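Local coordinates for Lmo1076 protein (Listeria monocytogenes serovar 1/2a, PDB 3FI7) that hydrolyses cell-wall peptidoglycan as an autolysin, this chain being its N-acetylglucosaminidase catalytic domain of glycoside hydrolase family 73, at residues E121-A124 with K125-N129. Numbering follows the deposited sequence.
Sequences EDNA and KKLRN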
ATOM      1  N   GLU A 121       1.664   1.348  -9.437  1.00 36.35           N
ATOM      2  CA  GLU A 121       1.534   0.524 -10.632  1.00 40.69           C
ATOM      3  C   GLU A 121       2.561  -0.620 -10.649  1.00 41.76           C
ATOM      4  O   GLU A 121       2.243  -1.736 -11.071  1.00 39.78           O
ATOM      5  CB  GLU A 121       1.621   1.365 -11.908  1.00 33.46           C
ATOM      6  CG  GLU A 121       1.466   0.536 -13.182  1.00 42.26           C
ATOM      7  CD  GLU A 121       0.827   1.307 -14.330  1.00 59.12           C
ATOM      8  OE1 GLU A 121       0.888   2.558 -14.318  1.00 63.90           O
ATOM      9  OE2 GLU A 121       0.266   0.659 -15.247  1.00 58.29           O
ATOM     10  N   ASP A 122       3.779  -0.342 -10.187  1.00 35.59           N
ATOM     11  CA  ASP A 122       4.791  -1.388 -10.057  1.00 36.98           C
ATOM     12  C   ASP A 122       4.331  -2.509  -9.136  1.00 35.89           C
ATOM     13  O   ASP A 122       4.549  -3.679  -9.438  1.00 40.68           O
ATOM     14  CB  ASP A 122       6.136  -0.828  -9.578  1.00 47.42           C
ATOM     15  CG  ASP A 122       7.197  -0.819 -10.680  1.00 78.30           C
ATOM     16  OD1 ASP A 122       8.403  -0.860 -10.339  1.00 88.13           O
ATOM     17  OD2 ASP A 122       6.830  -0.782 -11.882  1.00 79.46           O
ATOM     18  N   ASN A 123       3.696  -2.150  -8.019  1.00 31.72           N
ATOM     19  CA  ASN A 123       3.161  -3.144  -7.092  1.00 34.26           C
ATOM     20  C   ASN A 123       2.089  -3.980  -7.780  1.00 39.81           C
ATOM     21  O   ASN A 123       2.053  -5.201  -7.628  1.00 46.77           O
ATOM     22  CB  ASN A 123       2.621  -2.475  -5.814  1.00 26.86           C
ATOM     23  CG  ASN A 123       1.748  -3.408  -4.970  1.00 35.66           C
ATOM     24  OD1 ASN A 123       0.519  -3.372  -5.055  1.00 41.08           O
ATOM     25  ND2 ASN A 123       2.377  -4.228  -4.143  1.00 35.77           N
ATOM     26  N   ALA A 124       1.230  -3.322  -8.553  1.00 31.70           N
ATOM     27  CA  ALA A 124       0.170  -4.022  -9.282  1.00 41.13           C
ATOM     28  C   ALA A 124       0.756  -4.976 -10.327  1.00 41.05           C
ATOM     29  O   ALA A 124       0.291  -6.101 -10.483  1.00 37.42           O
ATOM     30  CB  ALA A 124      -0.772  -3.028  -9.945  1.00 34.18           C
ATOM     31  N   LYS A 125       1.773  -4.512 -11.046  1.00 37.61           N
ATOM     32  CA  LYS A 125       2.437  -5.342 -12.043  1.00 44.06           C
ATOM     33  C   LYS A 125       3.092  -6.547 -11.377  1.00 41.54           C
ATOM     34  O   LYS A 125       2.991  -7.671 -11.866  1.00 43.19           O
ATOM     35  CB  LYS A 125       3.488  -4.539 -12.805  1.00 35.63           C
ATOM     36  CG  LYS A 125       2.936  -3.609 -13.873  1.00 42.12           C
ATOM     37  CD  LYS A 125       4.076  -2.761 -14.412  1.00 56.13           C
ATOM     38  CE  LYS A 125       3.711  -2.027 -15.684  1.00 68.02           C
ATOM     39  NZ  LYS A 125       4.878  -1.225 -16.152  1.00 73.73           N
ATOM     40  N   LYS A 126       3.756  -6.301 -10.255  1.00 34.44           N
ATOM     41  CA  LYS A 126       4.396  -7.358  -9.491  1.00 39.36           C
ATOM     42  C   LYS A 126       3.403  -8.471  -9.133  1.00 41.19           C
ATOM     43  O   LYS A 126       3.667  -9.645  -9.394  1.00 42.95           O
ATOM     44  CB  LYS A 126       5.041  -6.773  -8.234  1.00 46.06           C
ATOM     45  CG  LYS A 126       5.974  -7.712  -7.489  1.00 63.71           C
ATOM     46  CD  LYS A 126       6.735  -6.952  -6.398  1.00 85.36           C
ATOM     47  CE  LYS A 126       7.741  -7.843  -5.674  1.00100.93           C
ATOM     48  NZ  LYS A 126       8.491  -7.109  -4.610  1.00102.37           N
ATOM     49  N   LEU A 127       2.264  -8.103  -8.552  1.00 34.32           N
ATOM     50  CA  LEU A 127       1.253  -9.087  -8.164  1.00 38.73           C
ATOM     51  C   LEU A 127       0.621  -9.797  -9.351  1.00 44.00           C
ATOM     52  O   LEU A 127       0.449 -11.017  -9.331  1.00 39.15           O
ATOM     53  CB  LEU A 127       0.149  -8.451  -7.307  1.00 28.84           C
ATOM     54  CG  LEU A 127       0.609  -7.966  -5.924  1.00 40.72           C
ATOM     55  CD1 LEU A 127      -0.573  -7.653  -5.015  1.00 45.08           C
ATOM     56  CD2 LEU A 127       1.508  -8.992  -5.282  1.00 45.96           C
ATOM     57  N   ARG A 128       0.258  -9.030 -10.375  1.00 42.87           N
ATOM     58  CA  ARG A 128      -0.452  -9.586 -11.519  1.00 39.29           C
ATOM     59  C   ARG A 128       0.484 -10.347 -12.460  1.00 47.58           C
ATOM     60  O   ARG A 128       0.176 -11.466 -12.865  1.00 42.34           O
ATOM     61  CB  ARG A 128      -1.218  -8.495 -12.278  1.00 40.13           C
ATOM     62  CG  ARG A 128      -1.724  -8.923 -13.666  1.00 42.66           C
ATOM     63  CD  ARG A 128      -2.662 -10.130 -13.590  1.00 37.35           C
ATOM     64  NE  ARG A 128      -3.805  -9.880 -12.712  1.00 40.94           N
ATOM     65  CZ  ARG A 128      -4.752 -10.772 -12.438  1.00 43.11           C
ATOM     66  NH1 ARG A 128      -4.703 -11.990 -12.967  1.00 47.04           N
ATOM     67  NH2 ARG A 128      -5.754 -10.449 -11.635  1.00 40.69           N
ATOM     68  N   ASN A 129       1.629  -9.754 -12.796  1.00 45.24           N
ATOM     69  CA  ASN A 129       2.562 -10.398 -13.725  1.00 45.37           C
ATOM     70  C   ASN A 129       3.517 -11.376 -13.060  1.00 44.52           C
ATOM     71  O   ASN A 129       4.074 -12.246 -13.723  1.00 48.10           O
ATOM     72  CB  ASN A 129       3.360  -9.363 -14.522  1.00 43.95           C
ATOM     73  CG  ASN A 129       2.472  -8.440 -15.326  1.00 50.07           C
ATOM     74  OD1 ASN A 129       1.369  -8.813 -15.726  1.00 49.60           O
ATOM     75  ND2 ASN A 129       2.946  -7.222 -15.560  1.00 52.02           N
TER
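Two successive turns of helix 116-129, in the glucosaminidase domain, are joined here by regular i to i+4 alpha-helical bonding. Glu121 O accepts from Lys125 N, Asp122 O from Lys126 N, Asn123 O from Leu127 N and Ala124 O from Arg128 N, at 2.8 to 3.1 Å and nearly straight (N-H...O 160° to 166°). Lys125 turns back along the preceding turn: with CG anti to its own carbonyl carbon (chi1 -78°) and the chain extended beyond, its CG lies 3.4 Å from Glu121 O. Its outer methylenes pass alongside both acidic side chains, CE 4.2 Å from Glu121 CG and CD 4.2 Å from Asp122 OD2. Neither carboxylate closes a salt bridge with it, NZ standing 4.7 Å from Asp122 OD2. Glu121 OE2 instead forms a salt bridge with Lys47 NZ and a hydrogen bond with Tyr48 OH; Asp122 OD1 is hydrogen-bonded to Tyr113 OH. On the buried side, Ala124 and Asn123 rest on Met55 of helix 52-63, where Asn123 ND2 is hydrogen-bonded to Gln58 OE1. Arg128, bent at chi2 and chi3, makes a salt bridge from NH1 to Glu144 OE1, a hydrogen bond from NE to Tyr48 O and a cation-pi contact with Trp142. Backbone bonds thus hold the turns together, while the acids and Arg128 anchor the helix to Lys47-Tyr48, Tyr113, Trp142 and Glu144; Lys125 NZ probably adds a longer-range attraction.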